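Local coordinates for alpha-11 giardin (PDB 2II2), which binds calcium, probably binds acidic phospholipids as an annexin, and may help the parasite Giardia attach to the intestinal wall and remodel its cytoskeleton, at residues A[11-16]-A[26-31]; A[18-23]-A[59-64]. One frame throughout, in Å; residues are numbered along the deposited sequence.

Contact 1 (A[11-16]-A[26-31])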
# COMPACT_ATOMS: atom_id res chain seq x y z
N PRO A 11 10.00 29.79 4.16
CA PRO A 11 9.40 30.45 5.32
C PRO A 11 7.88 30.27 5.40
O PRO A 11 7.31 30.22 6.49
CB PRO A 11 9.80 31.94 5.14
CG PRO A 11 10.27 32.06 3.77
CD PRO A 11 10.73 30.73 3.28
N GLU A 12 7.23 30.19 4.24
CA GLU A 12 5.78 29.99 4.19
C GLU A 12 5.38 28.70 4.91
O GLU A 12 4.50 28.71 5.79
CB GLU A 12 5.31 29.96 2.73
CG GLU A 12 3.81 29.76 2.55
CD GLU A 12 3.39 29.63 1.10
OE1 GLU A 12 4.24 29.46 0.21
OE2 GLU A 12 2.16 29.68 0.86
N VAL A 13 6.02 27.60 4.55
CA VAL A 13 5.66 26.34 5.19
C VAL A 13 6.17 26.22 6.63
O VAL A 13 5.54 25.57 7.45
CB VAL A 13 6.06 25.09 4.36
CG1 VAL A 13 7.59 24.89 4.30
CG2 VAL A 13 5.35 23.85 4.87
N LYS A 14 7.30 26.88 6.94
CA LYS A 14 7.77 26.86 8.32
C LYS A 14 6.70 27.49 9.21
O LYS A 14 6.38 26.98 10.29
CB LYS A 14 9.12 27.57 8.44
CG LYS A 14 9.73 27.49 9.82
CD LYS A 14 11.15 28.05 9.80
CE LYS A 14 11.90 27.87 11.10
NZ LYS A 14 11.42 28.81 12.16
N ALA A 15 6.12 28.60 8.73
CA ALA A 15 5.08 29.27 9.49
C ALA A 15 3.80 28.44 9.61
O ALA A 15 3.14 28.44 10.67
CB ALA A 15 4.79 30.64 8.89
N ILE A 16 3.41 27.78 8.52
CA ILE A 16 2.25 26.88 8.55
C ILE A 16 2.44 25.80 9.62
O ILE A 16 1.53 25.51 10.40
CB ILE A 16 2.05 26.23 7.17
CG1 ILE A 16 1.49 27.25 6.17
CG2 ILE A 16 1.13 25.03 7.23
CD1 ILE A 16 1.51 26.78 4.73
N VAL A 26 -2.27 21.23 3.78
CA VAL A 26 -2.81 20.49 2.63
C VAL A 26 -2.69 21.29 1.33
O VAL A 26 -2.19 20.79 0.32
CB VAL A 26 -4.27 20.08 2.86
CG1 VAL A 26 -4.91 19.46 1.65
CG2 VAL A 26 -4.37 19.11 4.04
N THR A 27 -3.16 22.53 1.36
CA THR A 27 -3.12 23.34 0.15
C THR A 27 -1.68 23.66 -0.27
O THR A 27 -1.37 23.68 -1.47
CB THR A 27 -3.97 24.61 0.31
OG1 THR A 27 -3.45 25.41 1.36
CG2 THR A 27 -5.39 24.23 0.63
N PHE A 28 -0.81 23.91 0.70
CA PHE A 28 0.60 24.11 0.39
C PHE A 28 1.21 22.90 -0.34
O PHE A 28 1.92 23.02 -1.35
CB PHE A 28 1.40 24.44 1.66
CG PHE A 28 2.87 24.61 1.40
CD1 PHE A 28 3.40 25.85 1.03
CD2 PHE A 28 3.73 23.53 1.49
CE1 PHE A 28 4.76 25.99 0.78
CE2 PHE A 28 5.08 23.65 1.22
CZ PHE A 28 5.59 24.89 0.86
N THR A 29 0.92 21.72 0.20
CA THR A 29 1.49 20.49 -0.33
C THR A 29 1.03 20.25 -1.76
O THR A 29 1.79 19.70 -2.56
CB THR A 29 1.16 19.32 0.59
OG1 THR A 29 1.75 19.57 1.87
CG2 THR A 29 1.71 18.00 0.05
N SER A 30 -0.18 20.69 -2.08
CA SER A 30 -0.77 20.46 -3.40
C SER A 30 0.03 21.10 -4.55
O SER A 30 -0.14 20.73 -5.73
CB SER A 30 -2.21 20.99 -3.44
OG SER A 30 -2.23 22.40 -3.64
N ARG A 31 0.91 22.05 -4.23
CA ARG A 31 1.59 22.82 -5.26
C ARG A 31 2.70 22.10 -5.97
O ARG A 31 3.09 22.53 -7.05
CB ARG A 31 2.19 24.08 -4.63
CG ARG A 31 1.20 25.03 -4.08
CD ARG A 31 1.90 26.31 -3.72
NE ARG A 31 1.25 26.88 -2.57
CZ ARG A 31 1.85 27.69 -1.72
NH1 ARG A 31 3.13 28.03 -1.91
NH2 ARG A 31 1.16 28.16 -0.69
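Glu12 OE1 accepts a hydrogen bond from Arg31 NH1 at 2.8 Å, one arm of a two-pronged salt bridge in which carboxylate and guanidinium meet tip to tip. The N-H lies nearly in the guanidinium plane and points almost straight at the oxygen (165°), reaching it on its syn side but tilted out of the carboxylate plane; the two flat groups are turned 35° apart. The second arm, Arg31 NH2 to Glu12 OE2, refines to 2.4 Å, a length too short to be trusted in detail. Glu12 gets there because its CG is anti to the backbone N (chi1 -180°) and the chain beyond runs extended, a long straight arm off the helix. Arginine suits the far side, as its two terminal nitrogens can serve both oxygens at once.

Next to this ion pair, which lies toward the surface, is Phe28, whose CD1 sits 3.4 Å above the guanidinium plane of Arg31, displaced toward its rim, while Glu12 OE1 lies at the edge of the phenyl ring, 3.6 Å from Phe28 CE1. The ion pair thus borders the ring on its CD1-CE1 side, and Val13 covers one face: Val13 CB stands 3.7 Å from the centroid of the Phe28 ring in a CH-pi contact. The two side chains cross at about a right angle, and the branched, compact valine puts CB over the face with CG2 near Phe28 CE2 and CD2. One turn on from Glu12, Ile16 CD1 touches Phe28 CB at 3.9 Å. Leu40 and Trp73 also pack on Phe28, and Trp32 meets its ring obliquely. A phenyl ring packed between neighbouring helices, with a salt bridge toward the surface, is ordinary packing of helix 9-18 against helix 22-29 in the all-helical annexin fold.

Contact 2 (A[18-23]-A[59-64]); sequences EAKNEE and CIKNGP
Two interhelical turns meet here: the link between helices 9-18 and 22-29, and the loop after helix 52-59 that carries Ile60, a calcium-binding residue in another crystal structure of this protein, though no ion is bound here. Lys20, just past helix 9-18, closes it with a Schellman motif, its phi positive, and the next residue, Asn21, caps the following helix through OD1 to the N of Glu24. From this corner the Lys20 chain passes over the end of helix 52-59, its CG 3.4 Å from Cys59 O, and a bend at chi4 (-59°) turns Lys20 NZ back to donate a hydrogen bond of 3.1 Å to that same Cys59 O. A lysine is long enough both to cover the carbonyl with methylenes and to grip it with its ammonium.

Lys61 crosses Lys20 at about a right angle, placing Lys61 NZ 3.5 Å from Lys20 CD. Both ammonium groups donate to one water, at 2.8 Å from Lys20 NZ and 3.1 Å from Lys61 NZ. At Ile60, Glu22 CG lies beside CD1, and Glu22 OE2 approaches Ile60 CG2 to 3.7 Å. Glu22 OE2 also accepts from a water that in turn accepts from Lys61 N, and another water lies within hydrogen-bonding distance of both Glu22 OE2 and Lys61 O. Glu22 OE1 is taken by Asn297 ND2.

Lys20 NZ and Lys61 NZ stand 4.6 Å apart, a repulsion that the shared water and the Cys59 carbonyl probably soften, while the Glu22 carboxylate is coupled to the backbone of the calcium-site loop largely through water.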
# COMPACT_ATOMS: atom_id res chain seq x y z
N GLU A 18 4.58 25.84 12.22
CA GLU A 18 4.61 26.43 13.56
C GLU A 18 3.22 26.78 14.09
O GLU A 18 3.01 26.78 15.30
CB GLU A 18 5.57 27.62 13.60
CG GLU A 18 7.01 27.17 13.44
CD GLU A 18 7.99 28.29 13.11
OE1 GLU A 18 7.57 29.39 12.69
OE2 GLU A 18 9.20 28.04 13.28
N ALA A 19 2.29 27.09 13.18
CA ALA A 19 0.91 27.39 13.56
C ALA A 19 0.06 26.12 13.70
O ALA A 19 -1.12 26.20 14.09
CB ALA A 19 0.28 28.34 12.55
N LYS A 20 0.64 24.96 13.36
CA LYS A 20 -0.09 23.70 13.32
C LYS A 20 -1.31 23.82 12.41
O LYS A 20 -2.36 23.22 12.67
CB LYS A 20 -0.45 23.21 14.72
CG LYS A 20 0.70 23.22 15.69
CD LYS A 20 0.32 22.61 17.02
CE LYS A 20 1.41 22.81 18.06
NZ LYS A 20 2.72 22.21 17.68
N ASN A 21 -1.15 24.54 11.30
CA ASN A 21 -2.27 24.78 10.41
C ASN A 21 -2.39 23.66 9.40
O ASN A 21 -1.85 23.74 8.29
CB ASN A 21 -2.13 26.14 9.72
CG ASN A 21 -3.42 26.60 9.09
OD1 ASN A 21 -4.19 25.81 8.56
ND2 ASN A 21 -3.68 27.91 9.15
N GLU A 22 -3.12 22.62 9.81
CA GLU A 22 -3.25 21.41 9.00
C GLU A 22 -3.99 21.68 7.70
O GLU A 22 -3.71 21.04 6.68
CB GLU A 22 -3.95 20.33 9.81
CG GLU A 22 -3.13 19.83 10.96
CD GLU A 22 -3.77 18.67 11.70
OE1 GLU A 22 -4.93 18.30 11.41
OE2 GLU A 22 -3.11 18.13 12.60
N GLU A 23 -4.96 22.58 7.75
CA GLU A 23 -5.72 22.95 6.55
C GLU A 23 -4.80 23.56 5.50
O GLU A 23 -4.78 23.14 4.35
CB GLU A 23 -6.86 23.92 6.91
CG GLU A 23 -7.97 23.31 7.75
CD GLU A 23 -9.03 24.32 8.19
OE1 GLU A 23 -8.72 25.53 8.26
OE2 GLU A 23 -10.17 23.90 8.48
N CYS A 59 5.73 19.26 14.69
CA CYS A 59 4.71 20.30 14.71
C CYS A 59 3.28 19.75 14.68
O CYS A 59 2.38 20.32 15.29
CB CYS A 59 4.92 21.22 13.51
SG CYS A 59 6.37 22.28 13.65
N ILE A 60 3.09 18.68 13.91
CA ILE A 60 1.77 18.10 13.64
C ILE A 60 1.52 16.90 14.56
O ILE A 60 2.30 15.96 14.59
CB ILE A 60 1.67 17.67 12.16
CG1 ILE A 60 1.87 18.85 11.22
CG2 ILE A 60 0.33 16.98 11.87
CD1 ILE A 60 0.95 20.05 11.44
N LYS A 61 0.41 16.94 15.29
CA LYS A 61 0.14 15.90 16.27
C LYS A 61 -0.03 14.55 15.60
O LYS A 61 -0.55 14.46 14.49
CB LYS A 61 -1.05 16.25 17.15
CG LYS A 61 -0.74 17.42 18.05
CD LYS A 61 -1.88 17.76 18.97
CE LYS A 61 -1.56 19.01 19.79
NZ LYS A 61 -1.20 20.16 18.95
N ASN A 62 0.42 13.51 16.29
CA ASN A 62 0.55 12.19 15.69
C ASN A 62 -0.81 11.56 15.37
O ASN A 62 -1.83 11.86 16.03
CB ASN A 62 1.38 11.27 16.59
CG ASN A 62 0.57 10.72 17.76
OD1 ASN A 62 -0.09 9.68 17.63
ND2 ASN A 62 0.64 11.38 18.92
N GLY A 63 -0.83 10.74 14.32
CA GLY A 63 -2.07 10.15 13.86
C GLY A 63 -2.07 10.00 12.37
O GLY A 63 -1.04 10.20 11.73
N PRO A 64 -3.21 9.65 11.78
CA PRO A 64 -3.27 9.41 10.34
C PRO A 64 -3.02 10.64 9.46
O PRO A 64 -2.49 10.49 8.36
CB PRO A 64 -4.67 8.79 10.12
CG PRO A 64 -5.46 9.23 11.28
CD PRO A 64 -4.49 9.35 12.44
O HOH W 1 1.87 19.71 18.55
O HOH W 2 -1.43 19.07 14.57
O HOH W 3 -2.99 15.72 13.73

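From the N terminus, the chain runs through helix 9-18, turns at residues 18-23 and returns along helix 22-29, so contact 1 closes a short hairpin of two helices with nine residues between its segments. Contact 2 starts inside that hairpin, at the turn, and spans the rest of helix 22-29, helix 34-48 and most of helix 52-59 to reach residues 59-64, closing a span of 35 residues. The segments therefore alternate and the contacts cross. Their centres lie 12 Å apart, and they meet directly where Ile16 O and Asn21 N are 3.0 Å apart, probably hydrogen-bonded. Contact 1 joins the first two helices, and contact 2 ties their turn to the loop leading into helix 64-73.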